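Local coordinates for transcription antitermination protein NusB (Thermotoga maritima, PDB 1TZT) that probably takes part in transcription antitermination, binds the boxA antiterminator sequence of ribosomal RNA operons and is required for transcription of rRNA genes, at residues 26-31 / 49-54; 63-68 / 84-89. All blocks are in the same frame, centred on the assembly; numbering follows the deposited sequence.

Two helix pairings, taken in chain order, illustrate how an all-helical fold can be assembled from helices paired with near neighbours in the chain. After helix 5-19, interaction 1 packs the start of helix 27-34 against helix 41-56, closing a loop of 17 residues between its segments. Helix 58-66 follows directly, and interaction 2 lays its C-terminal part on helix 79-94 across a 15-residue connection. The two loops stand in series, neither nested nor crossed, with centres about 17 Å apart. They nevertheless meet: Y50 and I54, on helix 41-56, pack against L87 of helix 79-94, with Y50 CD2 3.7 Å from L87 CD2, so the two helix pairs are in direct contact.

Interaction 1: 26-31 / 49-54; sequences DLEQIL and RYIRGI
An apolar helix-helix contact of I51 with L27 and L31, with an E28-R52 salt bridge at its outer margin, joins the first turn of helix 27-34 to helix 41-56 in the N-terminal part of the fold. The short segments run nearly antiparallel, at 161°, with their axes 10.0 Å apart. I51 is the central side chain, and both its branches touch L27. I51 CG1 lies anti to the carbonyl carbon (chi1 -79°) and comes within 3.5 Å of L31 CG, while its terminal CD1 turns to L27. The methyl-methyl approach of L27 CD2 and I51 CD1, also 3.5 Å, is tighter than usual van der Waals contact. The other branch, I51 CG2, also faces the aliphatic part of E28, with E28 CG 3.8 Å away. Such antiparallel pairing of helices is a building element of the all-helical NusB fold; here L27 also touches A15, so helix 5-19 packs on helix 27-34 as well. On the exposed flank E28 bends at chi2 and R52 at chi2 and chi3, and E28 OE2 meets R52 NH1 at 3.6 Å in a long salt bridge. The carboxylate oxygen lies at the guanidinium edge, near its plane, although the two groups are turned 65° apart. K55, of like charge and close to R52, is also touched by D26, L27 and E28. D26 N-caps helix 27-34, its OD2 accepting a weak bond from E28 N at 3.4 Å.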
# COMPACT_ATOMS: atom_id res chain seq x y z
N ASP A 26 -0.35 -17.66 -3.97
CA ASP A 26 -0.83 -16.52 -4.75
C ASP A 26 -1.41 -15.45 -3.83
O ASP A 26 -2.17 -15.74 -2.91
CB ASP A 26 -1.86 -16.99 -5.78
CG ASP A 26 -2.69 -15.86 -6.34
OD1 ASP A 26 -3.94 -15.99 -6.35
OD2 ASP A 26 -2.18 -14.79 -6.78
N LEU A 27 -1.04 -14.20 -4.11
CA LEU A 27 -1.47 -13.05 -3.31
C LEU A 27 -2.99 -13.06 -3.11
O LEU A 27 -3.47 -12.95 -1.98
CB LEU A 27 -1.06 -11.75 -4.01
CG LEU A 27 -0.48 -10.61 -3.18
CD1 LEU A 27 -0.46 -9.32 -4.01
CD2 LEU A 27 -1.23 -10.42 -1.87
N GLU A 28 -3.72 -13.21 -4.21
CA GLU A 28 -5.18 -13.25 -4.17
C GLU A 28 -5.70 -14.31 -3.20
O GLU A 28 -6.72 -14.10 -2.57
CB GLU A 28 -5.77 -13.46 -5.57
CG GLU A 28 -5.73 -12.21 -6.44
CD GLU A 28 -6.95 -12.07 -7.34
OE1 GLU A 28 -8.09 -12.07 -6.83
OE2 GLU A 28 -6.75 -11.94 -8.57
N GLN A 29 -4.99 -15.44 -3.10
CA GLN A 29 -5.36 -16.53 -2.20
C GLN A 29 -5.28 -16.15 -0.73
O GLN A 29 -6.21 -16.41 0.03
CB GLN A 29 -4.45 -17.75 -2.41
CG GLN A 29 -4.49 -18.33 -3.79
CD GLN A 29 -5.61 -19.29 -3.95
OE1 GLN A 29 -6.75 -18.88 -4.15
NE2 GLN A 29 -5.32 -20.58 -3.84
N ILE A 30 -4.16 -15.56 -0.35
CA ILE A 30 -3.94 -15.11 1.02
C ILE A 30 -4.97 -14.03 1.36
O ILE A 30 -5.53 -14.02 2.46
CB ILE A 30 -2.49 -14.57 1.22
CG1 ILE A 30 -1.46 -15.67 0.93
CG2 ILE A 30 -2.30 -14.05 2.65
CD1 ILE A 30 -0.05 -15.15 0.76
N LEU A 31 -5.23 -13.13 0.42
CA LEU A 31 -6.25 -12.11 0.63
C LEU A 31 -7.57 -12.76 1.03
O LEU A 31 -8.17 -12.37 2.01
CB LEU A 31 -6.45 -11.25 -0.62
CG LEU A 31 -6.86 -9.77 -0.48
CD1 LEU A 31 -7.96 -9.43 -1.48
CD2 LEU A 31 -7.25 -9.32 0.91
N ARG A 49 -9.70 -5.52 -5.73
CA ARG A 49 -9.17 -4.59 -6.73
C ARG A 49 -7.75 -4.15 -6.39
O ARG A 49 -6.89 -4.09 -7.26
CB ARG A 49 -10.06 -3.35 -6.84
CG ARG A 49 -9.66 -2.41 -7.98
CD ARG A 49 -10.57 -1.20 -8.14
NE ARG A 49 -10.60 -0.37 -6.94
CZ ARG A 49 -11.53 -0.43 -5.98
NH1 ARG A 49 -11.46 0.38 -4.93
NH2 ARG A 49 -12.56 -1.27 -6.09
N TYR A 50 -7.53 -3.81 -5.13
CA TYR A 50 -6.23 -3.35 -4.68
C TYR A 50 -5.16 -4.41 -4.94
O TYR A 50 -4.09 -4.11 -5.47
CB TYR A 50 -6.26 -3.04 -3.18
CG TYR A 50 -6.61 -1.62 -2.81
CD1 TYR A 50 -7.86 -1.08 -3.12
CD2 TYR A 50 -5.71 -0.81 -2.10
CE1 TYR A 50 -8.20 0.23 -2.75
CE2 TYR A 50 -6.04 0.48 -1.75
CZ TYR A 50 -7.28 1.02 -2.09
OH TYR A 50 -7.58 2.33 -1.70
N ILE A 51 -5.47 -5.65 -4.59
CA ILE A 51 -4.51 -6.75 -4.71
C ILE A 51 -4.22 -7.08 -6.17
O ILE A 51 -3.07 -7.30 -6.53
CB ILE A 51 -4.99 -7.99 -3.92
CG1 ILE A 51 -4.69 -7.81 -2.43
CG2 ILE A 51 -4.36 -9.29 -4.44
CD1 ILE A 51 -3.25 -7.60 -2.11
N ARG A 52 -5.27 -7.12 -6.99
CA ARG A 52 -5.11 -7.39 -8.42
C ARG A 52 -4.30 -6.28 -9.07
O ARG A 52 -3.43 -6.55 -9.90
CB ARG A 52 -6.48 -7.56 -9.08
CG ARG A 52 -6.58 -7.20 -10.58
CD ARG A 52 -5.60 -7.89 -11.51
NE ARG A 52 -5.33 -9.27 -11.11
CZ ARG A 52 -4.15 -9.88 -11.18
NH1 ARG A 52 -4.05 -11.14 -10.78
NH2 ARG A 52 -3.08 -9.25 -11.65
N GLY A 53 -4.55 -5.04 -8.67
CA GLY A 53 -3.85 -3.89 -9.23
C GLY A 53 -2.40 -3.84 -8.80
O GLY A 53 -1.55 -3.38 -9.55
N ILE A 54 -2.12 -4.33 -7.60
CA ILE A 54 -0.75 -4.30 -7.07
C ILE A 54 0.08 -5.38 -7.77
O ILE A 54 1.20 -5.14 -8.19
CB ILE A 54 -0.76 -4.51 -5.55
CG1 ILE A 54 -1.09 -3.18 -4.85
CG2 ILE A 54 0.59 -5.03 -5.06
CD1 ILE A 54 -1.37 -3.33 -3.37

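Interaction 2: 63-68 / 84-89; sequences DLISRY and VLRLAT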
# COMPACT_ATOMS: atom_id res chain seq x y z
N ASP A 63 9.81 -0.21 -9.17
CA ASP A 63 10.80 0.60 -9.86
C ASP A 63 10.60 2.06 -9.55
O ASP A 63 11.56 2.82 -9.45
CB ASP A 63 10.78 0.34 -11.37
CG ASP A 63 11.22 -1.07 -11.71
OD1 ASP A 63 11.20 -1.44 -12.91
OD2 ASP A 63 11.60 -1.87 -10.83
N LEU A 64 9.34 2.46 -9.37
CA LEU A 64 9.02 3.83 -9.00
C LEU A 64 9.55 4.15 -7.61
O LEU A 64 10.23 5.15 -7.43
CB LEU A 64 7.51 4.07 -9.04
CG LEU A 64 7.08 5.53 -9.17
CD1 LEU A 64 5.56 5.59 -9.21
CD2 LEU A 64 7.58 6.40 -8.06
N ILE A 65 9.26 3.30 -6.63
CA ILE A 65 9.73 3.52 -5.27
C ILE A 65 11.26 3.58 -5.22
O ILE A 65 11.82 4.48 -4.58
CB ILE A 65 9.25 2.41 -4.32
CG1 ILE A 65 7.71 2.44 -4.20
CG2 ILE A 65 9.90 2.57 -2.96
CD1 ILE A 65 7.15 1.16 -3.69
N SER A 66 11.90 2.62 -5.88
CA SER A 66 13.37 2.52 -5.92
C SER A 66 14.02 3.82 -6.36
O SER A 66 15.07 4.21 -5.83
CB SER A 66 13.80 1.37 -6.84
OG SER A 66 13.36 0.11 -6.36
N ARG A 67 13.37 4.50 -7.30
CA ARG A 67 13.82 5.79 -7.81
C ARG A 67 13.93 6.87 -6.73
O ARG A 67 14.69 7.83 -6.89
CB ARG A 67 12.85 6.26 -8.89
CG ARG A 67 13.43 7.29 -9.83
CD ARG A 67 12.96 7.14 -11.27
NE ARG A 67 11.67 7.78 -11.52
CZ ARG A 67 11.47 9.10 -11.58
NH1 ARG A 67 10.26 9.56 -11.82
NH2 ARG A 67 12.46 9.96 -11.39
N TYR A 68 13.16 6.74 -5.66
CA TYR A 68 13.14 7.74 -4.59
C TYR A 68 13.80 7.29 -3.28
O TYR A 68 13.81 8.02 -2.31
CB TYR A 68 11.69 8.19 -4.31
CG TYR A 68 11.09 8.94 -5.47
CD1 TYR A 68 10.54 8.26 -6.55
CD2 TYR A 68 11.09 10.32 -5.50
CE1 TYR A 68 10.00 8.94 -7.64
CE2 TYR A 68 10.55 11.01 -6.57
CZ TYR A 68 10.01 10.32 -7.64
OH TYR A 68 9.49 11.01 -8.71
N VAL A 84 4.22 -1.12 2.86
CA VAL A 84 3.49 0.14 3.04
C VAL A 84 3.71 1.06 1.82
O VAL A 84 2.75 1.65 1.27
CB VAL A 84 3.90 0.88 4.32
CG1 VAL A 84 3.32 2.26 4.28
CG2 VAL A 84 3.38 0.15 5.53
N LEU A 85 4.95 1.15 1.38
CA LEU A 85 5.29 1.97 0.24
C LEU A 85 4.60 1.45 -1.02
O LEU A 85 4.10 2.25 -1.81
CB LEU A 85 6.80 2.00 0.03
CG LEU A 85 7.56 2.74 1.12
CD1 LEU A 85 9.05 2.50 1.02
CD2 LEU A 85 7.23 4.22 1.08
N ARG A 86 4.51 0.13 -1.17
CA ARG A 86 3.85 -0.42 -2.33
C ARG A 86 2.35 -0.11 -2.36
O ARG A 86 1.81 0.32 -3.38
CB ARG A 86 4.03 -1.95 -2.40
CG ARG A 86 5.40 -2.38 -2.87
CD ARG A 86 5.70 -3.82 -2.50
NE ARG A 86 6.78 -4.42 -3.29
CZ ARG A 86 7.26 -5.62 -3.05
NH1 ARG A 86 8.26 -6.10 -3.79
NH2 ARG A 86 6.76 -6.37 -2.07
N LEU A 87 1.69 -0.39 -1.24
CA LEU A 87 0.27 -0.17 -1.10
C LEU A 87 -0.08 1.31 -1.35
O LEU A 87 -1.01 1.60 -2.10
CB LEU A 87 -0.16 -0.55 0.33
CG LEU A 87 -1.57 -1.09 0.48
CD1 LEU A 87 -1.86 -1.31 1.96
CD2 LEU A 87 -2.62 -0.22 -0.14
N ALA A 88 0.66 2.21 -0.69
CA ALA A 88 0.42 3.63 -0.80
C ALA A 88 0.70 4.15 -2.20
O ALA A 88 -0.01 5.02 -2.68
CB ALA A 88 1.27 4.41 0.17
N THR A 89 1.70 3.59 -2.86
CA THR A 89 2.01 3.97 -4.23
C THR A 89 0.93 3.52 -5.20
O THR A 89 0.52 4.26 -6.10
CB THR A 89 3.40 3.41 -4.64
OG1 THR A 89 4.43 4.07 -3.87
CG2 THR A 89 3.68 3.72 -6.08
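I65 reaches from helix 58-66 to L85, R86 and T89 of helix 79-94, where its terminal methyl rests against the backbone as well as side chains. I65 CD1 lies 3.7 Å from L85 C and 3.8 Å from L85 CB, so the end of the chain bears on the peptide joining L85 to R86. Placing CG1 anti to the carbonyl carbon (chi1 -65°) sends the longer branch across to T89, whose OG1 is 3.7 Å from I65 CG1. That hydroxyl is turned back on its own helix: T89 OG1 donates to L85 O over 2.8 Å, tilted 30° from the carbonyl plane. T89 N reaches the same oxygen from the opposite face, so L85 O is held by two donors, and the buried hydroxyl of T89 finds its acceptor within its own helix. Packing is looser at the flanks. L64 CD1 stands 4.1 Å from T89 CG2, with L64 also meeting I130 of helix 119-134. On the more exposed side the side chain of R86 meets I65 through its aliphatic stem, R86 CG at 4.0 Å from I65 CD1, while the extended chain carries its guanidinium to a salt bridge with D62. An isoleucine of helix 58-66 seated on the side of helix 79-94 is part of the helix-on-helix packing from which the all-helical NusB fold is built.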